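Local coordinates for glycosyl hydrolases family 31 family protein (Aspergillus niger, PDB 6DRU) that catalyses the release of alpha-xylose from the non-reducing terminal glucose of xyloglucan oligosaccharides, at residues N6-R11 with S63-T68; T18-P23 with R30-P35. One frame throughout, in Å; residues are numbered along the deposited sequence.

Interaction 1: N6-R11 with S63-T68; sequences NSTGLR and SYDTAT. With NAG (2-acetamido-2-deoxy-beta-D-glucopyranose), chain L.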
loop_
_atom_site.group_PDB
_atom_site.type_symbol
_atom_site.label_atom_id
_atom_site.label_comp_id
_atom_site.label_asym_id
_atom_site.label_seq_id
_atom_site.Cartn_x
_atom_site.Cartn_y
_atom_site.Cartn_z
ATOM N N ASN A 6 7.585 -0.619 44.117
ATOM C CA ASN A 6 7.210 -1.916 44.662
ATOM C C ASN A 6 6.788 -2.909 43.589
ATOM O O ASN A 6 6.299 -3.994 43.921
ATOM C CB ASN A 6 6.083 -1.751 45.683
ATOM C CG ASN A 6 4.801 -1.246 45.053
ATOM O OD1 ASN A 6 4.815 -0.637 43.984
ATOM N ND2 ASN A 6 3.679 -1.501 45.716
ATOM N N SER A 7 6.962 -2.562 42.317
ATOM C CA SER A 7 6.574 -3.425 41.215
ATOM C C SER A 7 7.558 -3.223 40.075
ATOM O O SER A 7 7.951 -2.091 39.779
ATOM C CB SER A 7 5.141 -3.122 40.751
ATOM O OG SER A 7 4.768 -3.938 39.653
ATOM N N THR A 8 7.953 -4.326 39.437
ATOM C CA THR A 8 8.880 -4.251 38.314
ATOM C C THR A 8 8.203 -3.823 37.020
ATOM O O THR A 8 8.901 -3.544 36.039
ATOM C CB THR A 8 9.568 -5.600 38.106
ATOM O OG1 THR A 8 8.597 -6.577 37.704
ATOM C CG2 THR A 8 10.227 -6.058 39.393
ATOM N N GLY A 9 6.882 -3.762 36.995
ATOM C CA GLY A 9 6.161 -3.360 35.806
ATOM C C GLY A 9 4.759 -3.914 35.801
ATOM O O GLY A 9 4.416 -4.843 36.534
ATOM N N LEU A 10 3.928 -3.325 34.946
ATOM C CA LEU A 10 2.542 -3.737 34.784
ATOM C C LEU A 10 2.293 -4.020 33.312
ATOM O O LEU A 10 2.623 -3.196 32.454
ATOM C CB LEU A 10 1.582 -2.660 35.303
ATOM C CG LEU A 10 0.090 -2.835 35.021
ATOM C CD1 LEU A 10 -0.496 -3.913 35.912
ATOM C CD2 LEU A 10 -0.641 -1.517 35.226
ATOM N N ARG A 11 1.721 -5.183 33.021
ATOM C CA ARG A 11 1.419 -5.592 31.657
ATOM C C ARG A 11 -0.090 -5.688 31.505
ATOM O O ARG A 11 -0.731 -6.522 32.155
ATOM C CB ARG A 11 2.085 -6.926 31.318
ATOM C CG ARG A 11 1.550 -7.556 30.044
ATOM C CD ARG A 11 2.084 -8.960 29.828
ATOM N NE ARG A 11 1.696 -9.480 28.520
ATOM C CZ ARG A 11 2.548 -9.745 27.534
ATOM N NH1 ARG A 11 3.849 -9.550 27.706
ATOM N NH2 ARG A 11 2.100 -10.213 26.377
ATOM N N SER A 63 10.542 -7.427 31.794
ATOM C CA SER A 63 10.074 -7.956 33.067
ATOM C C SER A 63 8.931 -7.119 33.633
ATOM O O SER A 63 8.906 -5.894 33.496
ATOM C CB SER A 63 11.226 -8.011 34.071
ATOM O OG SER A 63 11.625 -6.708 34.460
ATOM N N TYR A 64 7.982 -7.798 34.273
ATOM C CA TYR A 64 6.861 -7.136 34.924
ATOM C C TYR A 64 6.401 -7.982 36.103
ATOM O O TYR A 64 6.707 -9.173 36.197
ATOM C CB TYR A 64 5.701 -6.891 33.949
ATOM C CG TYR A 64 5.157 -8.146 33.305
ATOM C CD1 TYR A 64 5.721 -8.652 32.141
ATOM C CD2 TYR A 64 4.081 -8.826 33.862
ATOM C CE1 TYR A 64 5.228 -9.799 31.548
ATOM C CE2 TYR A 64 3.582 -9.974 33.277
ATOM C CZ TYR A 64 4.160 -10.457 32.121
ATOM O OH TYR A 64 3.667 -11.598 31.533
ATOM N N ASP A 65 5.656 -7.344 37.003
ATOM C CA ASP A 65 5.172 -7.977 38.222
ATOM C C ASP A 65 3.696 -8.327 38.182
ATOM O O ASP A 65 3.299 -9.329 38.779
ATOM C CB ASP A 65 5.416 -7.064 39.432
ATOM C CG ASP A 65 6.645 -7.455 40.224
ATOM O OD1 ASP A 65 7.356 -8.389 39.799
ATOM O OD2 ASP A 65 6.896 -6.830 41.278
ATOM N N THR A 66 2.881 -7.533 37.494
ATOM C CA THR A 66 1.435 -7.680 37.521
ATOM C C THR A 66 0.898 -7.715 36.100
ATOM O O THR A 66 1.326 -6.936 35.243
ATOM C CB THR A 66 0.777 -6.529 38.300
ATOM O OG1 THR A 66 1.412 -6.393 39.578
ATOM C CG2 THR A 66 -0.708 -6.789 38.501
ATOM N N ALA A 67 -0.042 -8.625 35.857
ATOM C CA ALA A 67 -0.718 -8.748 34.574
ATOM C C ALA A 67 -2.215 -8.588 34.788
ATOM O O ALA A 67 -2.781 -9.186 35.710
ATOM C CB ALA A 67 -0.414 -10.094 33.911
ATOM N N THR A 68 -2.847 -7.776 33.946
ATOM C CA THR A 68 -4.275 -7.527 34.050
ATOM C C THR A 68 -4.832 -7.259 32.660
ATOM O O THR A 68 -4.089 -6.986 31.713
ATOM C CB THR A 68 -4.580 -6.350 34.986
ATOM O OG1 THR A 68 -5.978 -6.038 34.935
ATOM C CG2 THR A 68 -3.774 -5.123 34.581
HETATM C C1 NAG L . 2.296 -1.046 45.698
HETATM C C2 NAG L . 1.172 -2.013 46.007
HETATM C C3 NAG L . -0.096 -1.603 45.356
HETATM C C4 NAG L . -0.419 -0.161 45.683
HETATM C C5 NAG L . 0.763 0.726 45.356
HETATM C C6 NAG L . 0.462 2.147 45.782
HETATM C C7 NAG L . 2.182 -4.208 46.492
HETATM C C8 NAG L . 2.566 -5.599 46.042
HETATM N N2 NAG L . 1.537 -3.323 45.588
HETATM O O3 NAG L . -1.130 -2.470 45.765
HETATM O O4 NAG L . -1.536 0.256 44.932
HETATM O O5 NAG L . 1.902 0.261 46.040
HETATM O O6 NAG L . 1.148 3.045 44.938
HETATM O O7 NAG L . 2.425 -3.848 47.627
#

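Interaction 2: T18-P23 with R30-P35; sequences TILIQP and RVRAWP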
loop_
_atom_site.group_PDB
_atom_site.type_symbol
_atom_site.label_atom_id
_atom_site.label_comp_id
_atom_site.label_asym_id
_atom_site.label_seq_id
_atom_site.Cartn_x
_atom_site.Cartn_y
_atom_site.Cartn_z
ATOM N N THR A 18 -1.174 -4.942 23.741
ATOM C CA THR A 18 -0.509 -5.152 25.019
ATOM C C THR A 18 0.276 -3.899 25.381
ATOM O O THR A 18 1.029 -3.378 24.552
ATOM C CB THR A 18 0.427 -6.360 24.957
ATOM O OG1 THR A 18 -0.311 -7.517 24.540
ATOM C CG2 THR A 18 1.044 -6.628 26.321
ATOM N N ILE A 19 0.110 -3.424 26.613
ATOM C CA ILE A 19 0.811 -2.242 27.107
ATOM C C ILE A 19 1.655 -2.660 28.301
ATOM O O ILE A 19 1.129 -3.186 29.289
ATOM C CB ILE A 19 -0.153 -1.109 27.496
ATOM C CG1 ILE A 19 -1.068 -0.735 26.326
ATOM C CG2 ILE A 19 0.630 0.106 27.964
ATOM C CD1 ILE A 19 -2.429 -1.395 26.377
ATOM N N LEU A 20 2.963 -2.425 28.212
ATOM C CA LEU A 20 3.910 -2.775 29.265
ATOM C C LEU A 20 4.497 -1.490 29.836
ATOM O O LEU A 20 5.296 -0.818 29.174
ATOM C CB LEU A 20 5.006 -3.693 28.729
ATOM C CG LEU A 20 6.143 -4.035 29.693
ATOM C CD1 LEU A 20 5.612 -4.807 30.889
ATOM C CD2 LEU A 20 7.234 -4.822 28.983
ATOM N N ILE A 21 4.099 -1.148 31.059
ATOM C CA ILE A 21 4.578 0.043 31.750
ATOM C C ILE A 21 5.536 -0.406 32.845
ATOM O O ILE A 21 5.170 -1.218 33.704
ATOM C CB ILE A 21 3.420 0.863 32.337
ATOM C CG1 ILE A 21 2.314 1.046 31.299
ATOM C CG2 ILE A 21 3.921 2.214 32.824
ATOM C CD1 ILE A 21 0.945 0.641 31.800
ATOM N N GLN A 22 6.759 0.120 32.819
ATOM C CA GLN A 22 7.769 -0.240 33.801
ATOM C C GLN A 22 8.380 1.011 34.414
ATOM O O GLN A 22 8.570 2.018 33.720
ATOM C CB GLN A 22 8.885 -1.082 33.167
ATOM C CG GLN A 22 8.398 -2.234 32.314
ATOM C CD GLN A 22 9.512 -2.852 31.494
ATOM O OE1 GLN A 22 10.038 -2.229 30.572
ATOM N NE2 GLN A 22 9.882 -4.082 31.831
ATOM N N PRO A 23 8.698 0.983 35.708
ATOM C CA PRO A 23 9.528 2.050 36.274
ATOM C C PRO A 23 10.902 2.027 35.627
ATOM O O PRO A 23 11.489 0.965 35.413
ATOM C CB PRO A 23 9.590 1.701 37.765
ATOM C CG PRO A 23 9.305 0.234 37.822
ATOM C CD PRO A 23 8.336 -0.032 36.710
ATOM N N ARG A 30 8.607 3.851 31.730
ATOM C CA ARG A 30 8.769 3.469 30.334
ATOM C C ARG A 30 7.531 2.711 29.879
ATOM O O ARG A 30 7.118 1.743 30.528
ATOM C CB ARG A 30 10.018 2.610 30.134
ATOM C CG ARG A 30 10.264 2.244 28.682
ATOM C CD ARG A 30 11.424 1.278 28.531
ATOM N NE ARG A 30 11.833 1.158 27.136
ATOM C CZ ARG A 30 12.707 0.263 26.689
ATOM N NH1 ARG A 30 13.264 -0.601 27.527
ATOM N NH2 ARG A 30 13.020 0.229 25.400
ATOM N N VAL A 31 6.941 3.149 28.770
ATOM C CA VAL A 31 5.705 2.577 28.250
ATOM C C VAL A 31 5.974 2.006 26.867
ATOM O O VAL A 31 6.551 2.686 26.010
ATOM C CB VAL A 31 4.574 3.620 28.202
ATOM C CG1 VAL A 31 3.333 3.029 27.554
ATOM C CG2 VAL A 31 4.256 4.116 29.598
ATOM N N ARG A 32 5.561 0.758 26.655
ATOM C CA ARG A 32 5.650 0.100 25.359
ATOM C C ARG A 32 4.318 -0.564 25.042
ATOM O O ARG A 32 3.693 -1.169 25.918
ATOM C CB ARG A 32 6.788 -0.930 25.331
ATOM C CG ARG A 32 8.150 -0.308 25.073
ATOM C CD ARG A 32 9.270 -1.334 25.102
ATOM N NE ARG A 32 9.526 -1.827 26.451
ATOM C CZ ARG A 32 10.539 -2.625 26.772
ATOM N NH1 ARG A 32 11.399 -3.019 25.843
ATOM N NH2 ARG A 32 10.696 -3.026 28.027
ATOM N N ALA A 33 3.886 -0.442 23.789
ATOM C CA ALA A 33 2.600 -0.969 23.360
ATOM C C ALA A 33 2.718 -1.537 21.953
ATOM O O ALA A 33 3.446 -0.994 21.118
ATOM C CB ALA A 33 1.511 0.114 23.399
ATOM N N TRP A 34 1.993 -2.630 21.699
ATOM C CA TRP A 34 2.009 -3.279 20.395
ATOM C C TRP A 34 0.706 -4.027 20.162
ATOM O O TRP A 34 0.168 -4.627 21.104
ATOM C CB TRP A 34 3.189 -4.249 20.264
ATOM C CG TRP A 34 3.175 -5.383 21.252
ATOM C CD1 TRP A 34 2.572 -6.598 21.098
ATOM C CD2 TRP A 34 3.806 -5.411 22.539
ATOM N NE1 TRP A 34 2.783 -7.377 22.209
ATOM C CE2 TRP A 34 3.538 -6.672 23.108
ATOM C CE3 TRP A 34 4.569 -4.492 23.265
ATOM C CZ2 TRP A 34 4.007 -7.037 24.368
ATOM C CZ3 TRP A 34 5.032 -4.856 24.518
ATOM C CH2 TRP A 34 4.749 -6.117 25.055
ATOM N N PRO A 35 0.167 -3.997 18.938
ATOM C CA PRO A 35 -1.024 -4.800 18.631
ATOM C C PRO A 35 -0.703 -6.153 18.008
ATOM O O PRO A 35 0.121 -6.248 17.091
ATOM C CB PRO A 35 -1.793 -3.906 17.652
ATOM C CG PRO A 35 -0.717 -3.157 16.929
ATOM C CD PRO A 35 0.444 -2.998 17.890
HETATM O O HOH W 1 8.371 -0.526 28.547
HETATM O O HOH W 2 12.765 -1.755 29.679
#

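Interaction 1: N6-R11 with S63-T68
Gly9 O is gripped by two consecutive amides of the other segment. Asp65 N donates to Gly9 O at 2.8 Å from above the carbonyl plane. Thr66 N reaches Gly9 O in that plane, at 3.2 Å. Gly9 has phi 155° and psi 163°, where a CB would press on the carbonyl O of Thr8. From here the chains run as a short parallel pair. Arg11 N donates to Thr66 O at 2.9 Å, and Thr68 N donates to Arg11 O at 3.0 Å.

Before the strand, the Asp65 carboxylate holds Thr8 by two bonds. Thr8 OG1 donates weakly to Asp65 OD1, and Thr8 N donates weakly to Asp65 OD2. The Thr8 and Asp65 side chains cross at about a right angle. The aliphatic part of Arg11 lies over one face of the Tyr64 ring, and its guanidinium plane is turned 40° from the ring. Arg11 CB makes a CH-pi contact 3.8 Å from the centroid of the Tyr64 ring. The extended arginine chain then carries CD to the phenol end, with Arg11 CD 3.4 Å from Tyr64 CZ. On the face of Leu10 and Thr66, Leu10 CD1 packs against Thr66 CB and Thr68 CG2, beside Arg74. Asn6 carries an N-linked NAG through ND2. Strand 66-68 thus closes one edge of a mixed beta-sheet as a parallel outer strand, in a region consistent with the N-terminal beta domain of family 31 glycosidases.

Interaction 2: T18-P23 with R30-P35
Gln22 and Arg32 meet through their torsions: CG of each is anti to its carbonyl carbon (chi1 -48° and -82°), and the arginine chain bends at chi3 (-71°). Arg32 NH2 then donates to Gln22 OE1 at 2.7 Å, near the edge of the guanidinium. Water 1 accepts from Arg32 NE at 2.7 Å and also lies near Gln22 OE1. Gln22 NE2 binds Ser63 O and Gly61 O, and Arg32 NH2 also reaches Gly61 O. Arg30 NH1 lies 3.3 Å above the plane of the Arg32 guanidinium, offset toward its rim. The closeness of these two cations would probably be eased by Asp217, which forms a salt bridge with Arg30.

On the same face, Thr18 CB sits over the Trp34 indole, 4.0 Å from the centroid of its five-membered ring, while Thr18 OG1 is hydrogen-bonded to Gln13 OE1. The other face is apolar. Here Ile21 CG2 meets Val31 CG2 at 3.8 Å, and Ile19 packs on Val31 and Ala33. Between the faces, three hydrogen-bonded pairs join the backbones: Thr18 with Trp34, Leu20 with Arg32 and Gln22 with Arg30. The segment axes approach to 4.6 Å, as in a regular antiparallel beta-hairpin inside a larger sheet.

Both interactions belong to one mixed sheet, in which strands 10-14 and 17-23 are neighbours. Interaction 1 forms the outer edge and lies at the surface. Interaction 2 is buried, with strand 216-222 continuing the sheet beyond it. The edge joins parts distant in sequence by parallel pairing, weak carboxylate bonds and a ring face. The hairpin joins sequence neighbours by antiparallel pairing and splits into an apolar face and one rich in arginine. They meet directly: Leu10 N and Ile21 O probably hydrogen bond, and Pro23 packs on Ser7 and Thr8. Both lie away from the xylose pocket.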